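Local coordinates for secreted protein ASP-2 (Necator americanus, PDB 1U53) that is a secreted hookworm vaccine antigen of the pathogenesis-related-1 (CAP) superfamily, whose biochemical role is not established, at residues Thr62-Ala67 and Gly147-Ala152; Glu85-Ser90 and Met156-Cys161. One frame throughout, in Å; residues are numbered along the deposited sequence.

Interaction 1 of 2, residues Thr62-Ala67 and Gly147-Ala152; sequences TAMNNA and GCYVEA
Helix 62-67 runs along strand 147-152 in nearly the same direction, the two axes 26° apart and 6.6 Å from each other at closest, with Ala63 set against Cys148 and Met64 against Tyr149. This is one layer boundary of the alpha-beta-alpha sandwich of the CAP fold, a helix lying on the face of the central sheet. No hydrogen bond joins the two segments; the contact is largely van der Waals packing. Ala63 CB rests 3.6 Å from Gly147 O, at a strand position that has no side chain of its own. Further along, the Tyr149 ring is the main surface offered to the helix. Tyr149 CB points to the helix and, with CG anti to the backbone N (chi1 -164°), the ring lies against the Met64 side chain: Met64 CG sits over one face, 3.6 Å from the ring centroid and almost on the normal, a CH-pi contact. With the Met64 side chain extended through SD (chi2 -179°), the sulfur stands obliquely 4.2 Å from the same centroid, adding a Met-aromatic contact. Ala67 CB reaches Tyr149 CD2 at 3.8 Å and Glu151 CB at 4.0 Å. Tyr149 OH hydrogen-bonds to Asn10 O and to Lys68 NZ, and Lys68 also forms a salt bridge with Glu151, whose OE1 lies in the plane of the Tyr149 ring, at its edge.

Interaction 2 of 2, residues Glu85-Ser90 and Met156-Cys161; sequences ENIFMS and MCYVVC
Glu85 OE2 is gripped by three donors, Ser75 OG, Gln162 NE2 and Asn66 ND2, while it rests 3.8 Å from Val160 CG1 on the adjoining strand. The glutamate side chain is extended through CD (chi2 178°) and leads the carboxylate off the strand toward helix 57-67, where Asn66 lies. Beside it, Asn86 N and Cys161 O pair at 3.0 Å, the first of six backbone hydrogen bonds that join strands 84-90 and 157-164 antiparallel; the shortest is Cys157 N to Ser90 O, 2.8 Å. Strand 84-90 is thereby fixed at one edge of the four-stranded sheet of the CAP sandwich. Side chains alternate between two faces. On one, Ile87 and Val160 lie side by side, CG2 to CG2 at 4.0 Å, and Val160 CG2 also stands 3.6 Å above the Tyr158 ring plane, offset toward the rim. The edge of that ring turns to the backbone, with Tyr158 CD1 3.5 Å from Phe88 O. Met89 crosses Met156 at about a right angle, its CE 3.7 Å from Met156 CB. On the other face, against helix 97-109, Val159 CG2 meets the edge of the Phe88 ring at CD2, 3.9 Å away.

Overall arrangement
Interactions 1 and 2 are centred about 8 Å apart and share one sheet, in which strands 145-152 and 157-164 are antiparallel neighbours. The disulfide between Cys148 SG and Cys161 SG, 2.1 Å long, ties the two strands covalently, and Val150 CG1 packs 3.4 Å from Cys157 SG on the same face, which looks toward the helical layer of 14-32 and 97-109. On the opposite face, helix 57-67 spans both contacts: Ala63, Asn66 and Ala67 touch Val160, and Asn66 OD1 lies 2.7 Å from Tyr158 OH, a probable hydrogen bond. The segments alternate along the chain, so each contact joins an earlier element to one of the two neighbouring late strands.

Interaction 1 of 2, residues Thr62-Ala67 and Gly147-Ala152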
# COMPACT_ATOMS: atom_id res chain seq x y z
N THR A 62 3.26 3.17 14.64
CA THR A 62 3.54 1.71 14.73
C THR A 62 4.46 1.21 13.59
O THR A 62 5.28 0.33 13.80
CB THR A 62 2.24 0.87 14.84
OG1 THR A 62 1.23 1.34 13.95
CG2 THR A 62 1.73 0.94 16.31
N ALA A 63 4.35 1.79 12.40
CA ALA A 63 5.32 1.46 11.35
C ALA A 63 6.73 1.81 11.78
O ALA A 63 7.70 1.03 11.60
CB ALA A 63 4.94 2.18 10.04
N MET A 64 6.87 2.99 12.38
CA MET A 64 8.11 3.44 13.01
C MET A 64 8.67 2.47 14.04
O MET A 64 9.89 2.22 14.08
CB MET A 64 7.92 4.83 13.66
CG MET A 64 9.21 5.37 14.26
SD MET A 64 8.86 6.99 15.01
CE MET A 64 7.84 6.51 16.40
N ASN A 65 7.80 1.94 14.91
CA ASN A 65 8.23 1.01 15.92
C ASN A 65 8.92 -0.20 15.27
O ASN A 65 9.84 -0.76 15.85
CB ASN A 65 7.05 0.53 16.76
CG ASN A 65 6.49 1.60 17.66
OD1 ASN A 65 7.11 2.65 17.84
ND2 ASN A 65 5.27 1.39 18.18
N ASN A 66 8.47 -0.61 14.09
CA ASN A 66 9.13 -1.69 13.37
C ASN A 66 10.42 -1.18 12.76
O ASN A 66 11.51 -1.68 13.05
CB ASN A 66 8.18 -2.23 12.26
CG ASN A 66 8.78 -3.39 11.46
OD1 ASN A 66 9.99 -3.58 11.42
ND2 ASN A 66 7.91 -4.19 10.80
N ALA A 67 10.29 -0.15 11.94
CA ALA A 67 11.50 0.38 11.24
C ALA A 67 12.65 0.65 12.19
O ALA A 67 13.75 0.33 11.85
CB ALA A 67 11.16 1.63 10.45
N GLY A 147 0.21 4.68 7.00
CA GLY A 147 1.22 5.42 7.77
C GLY A 147 2.53 4.68 7.56
O GLY A 147 2.54 3.46 7.65
N CYS A 148 3.63 5.39 7.27
CA CYS A 148 4.88 4.70 6.99
C CYS A 148 6.06 5.36 7.69
O CYS A 148 5.98 6.50 8.10
CB CYS A 148 5.15 4.77 5.46
SG CYS A 148 3.75 4.28 4.42
N TYR A 149 7.17 4.64 7.72
CA TYR A 149 8.40 5.23 8.26
C TYR A 149 9.58 4.68 7.49
O TYR A 149 9.60 3.49 7.13
CB TYR A 149 8.52 4.93 9.75
CG TYR A 149 9.54 5.79 10.47
CD1 TYR A 149 9.17 7.03 11.02
CD2 TYR A 149 10.88 5.39 10.58
CE1 TYR A 149 10.12 7.83 11.62
CE2 TYR A 149 11.81 6.18 11.19
CZ TYR A 149 11.44 7.39 11.72
OH TYR A 149 12.38 8.18 12.38
N VAL A 150 10.58 5.54 7.24
CA VAL A 150 11.85 5.18 6.57
C VAL A 150 12.96 5.45 7.55
O VAL A 150 13.08 6.58 8.09
CB VAL A 150 12.10 6.04 5.34
CG1 VAL A 150 13.41 5.66 4.65
CG2 VAL A 150 10.88 5.95 4.36
N GLU A 151 13.74 4.40 7.81
CA GLU A 151 14.85 4.49 8.76
C GLU A 151 16.16 4.24 8.07
O GLU A 151 16.31 3.26 7.35
CB GLU A 151 14.67 3.44 9.86
CG GLU A 151 15.78 3.43 10.95
CD GLU A 151 15.80 4.64 11.87
OE1 GLU A 151 15.06 5.61 11.65
OE2 GLU A 151 16.65 4.65 12.83
N ALA A 152 17.15 5.10 8.34
CA ALA A 152 18.49 4.86 7.82
C ALA A 152 19.22 4.03 8.83
O ALA A 152 19.78 4.58 9.80
CB ALA A 152 19.22 6.18 7.62

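Interaction 2 of 2, residues Glu85-Ser90 and Met156-Cys161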
# COMPACT_ATOMS: atom_id res chain seq x y z
N GLU A 85 0.70 -4.67 6.71
CA GLU A 85 2.07 -4.16 6.71
C GLU A 85 2.81 -4.61 5.45
O GLU A 85 2.73 -5.81 5.05
CB GLU A 85 2.81 -4.71 7.91
CG GLU A 85 4.29 -4.19 8.05
CD GLU A 85 4.91 -4.79 9.30
OE1 GLU A 85 5.21 -6.01 9.29
OE2 GLU A 85 4.99 -4.06 10.32
N ASN A 86 3.55 -3.66 4.84
CA ASN A 86 4.48 -3.99 3.73
C ASN A 86 5.84 -3.51 4.15
O ASN A 86 5.98 -2.45 4.74
CB ASN A 86 4.12 -3.19 2.48
CG ASN A 86 2.98 -3.84 1.69
OD1 ASN A 86 2.82 -5.07 1.79
ND2 ASN A 86 2.29 -3.06 0.85
N ILE A 87 6.88 -4.31 3.86
CA ILE A 87 8.23 -3.87 4.23
C ILE A 87 9.15 -3.87 3.00
O ILE A 87 8.88 -4.57 2.00
CB ILE A 87 8.85 -4.74 5.36
CG1 ILE A 87 9.01 -6.19 4.91
CG2 ILE A 87 8.02 -4.60 6.64
CD1 ILE A 87 9.68 -7.08 6.00
N PHE A 88 10.19 -3.03 3.03
CA PHE A 88 11.09 -2.90 1.86
C PHE A 88 12.45 -2.51 2.38
O PHE A 88 12.56 -1.80 3.39
CB PHE A 88 10.59 -1.81 0.90
CG PHE A 88 11.58 -1.39 -0.18
CD1 PHE A 88 11.68 -2.07 -1.37
CD2 PHE A 88 12.39 -0.27 0.02
CE1 PHE A 88 12.61 -1.64 -2.38
CE2 PHE A 88 13.34 0.15 -0.95
CZ PHE A 88 13.43 -0.57 -2.16
N MET A 89 13.50 -2.94 1.70
CA MET A 89 14.82 -2.42 2.09
C MET A 89 15.68 -2.20 0.85
O MET A 89 15.53 -2.90 -0.17
CB MET A 89 15.55 -3.34 3.05
CG MET A 89 15.82 -4.73 2.46
SD MET A 89 16.77 -5.72 3.61
CE MET A 89 18.38 -5.08 3.31
N SER A 90 16.60 -1.25 1.00
CA SER A 90 17.64 -1.00 0.01
C SER A 90 18.99 -0.98 0.72
O SER A 90 19.08 -0.58 1.85
CB SER A 90 17.42 0.40 -0.58
OG SER A 90 18.54 0.82 -1.32
N MET A 156 21.25 -0.67 5.86
CA MET A 156 20.14 -0.68 4.91
C MET A 156 19.29 0.56 5.15
O MET A 156 19.29 1.13 6.25
CB MET A 156 19.23 -1.91 5.09
CG MET A 156 18.55 -1.96 6.48
SD MET A 156 17.41 -3.37 6.54
CE MET A 156 17.12 -3.39 8.30
N CYS A 157 18.55 0.95 4.12
CA CYS A 157 17.50 1.95 4.28
C CYS A 157 16.26 1.07 4.42
O CYS A 157 15.99 0.27 3.52
CB CYS A 157 17.40 2.83 3.03
SG CYS A 157 15.98 3.96 3.13
N TYR A 158 15.55 1.16 5.56
CA TYR A 158 14.48 0.21 5.87
C TYR A 158 13.14 0.95 5.90
O TYR A 158 12.99 1.95 6.60
CB TYR A 158 14.79 -0.47 7.21
CG TYR A 158 13.78 -1.48 7.68
CD1 TYR A 158 13.16 -2.36 6.78
CD2 TYR A 158 13.51 -1.64 9.03
CE1 TYR A 158 12.23 -3.32 7.21
CE2 TYR A 158 12.56 -2.58 9.48
CZ TYR A 158 11.94 -3.42 8.57
OH TYR A 158 11.03 -4.36 9.03
N VAL A 159 12.18 0.47 5.09
CA VAL A 159 10.89 1.16 4.91
C VAL A 159 9.81 0.24 5.37
O VAL A 159 9.74 -0.92 4.94
CB VAL A 159 10.64 1.44 3.41
CG1 VAL A 159 9.27 2.04 3.16
CG2 VAL A 159 11.78 2.33 2.84
N VAL A 160 8.92 0.77 6.18
CA VAL A 160 7.76 0.03 6.61
C VAL A 160 6.54 0.89 6.40
O VAL A 160 6.50 2.02 6.87
CB VAL A 160 7.90 -0.29 8.13
CG1 VAL A 160 6.66 -1.05 8.67
CG2 VAL A 160 9.12 -1.13 8.38
N CYS A 161 5.52 0.36 5.72
CA CYS A 161 4.19 1.01 5.72
C CYS A 161 3.17 0.12 6.43
O CYS A 161 3.23 -1.10 6.30
CB CYS A 161 3.67 1.20 4.29
SG CYS A 161 4.47 2.59 3.44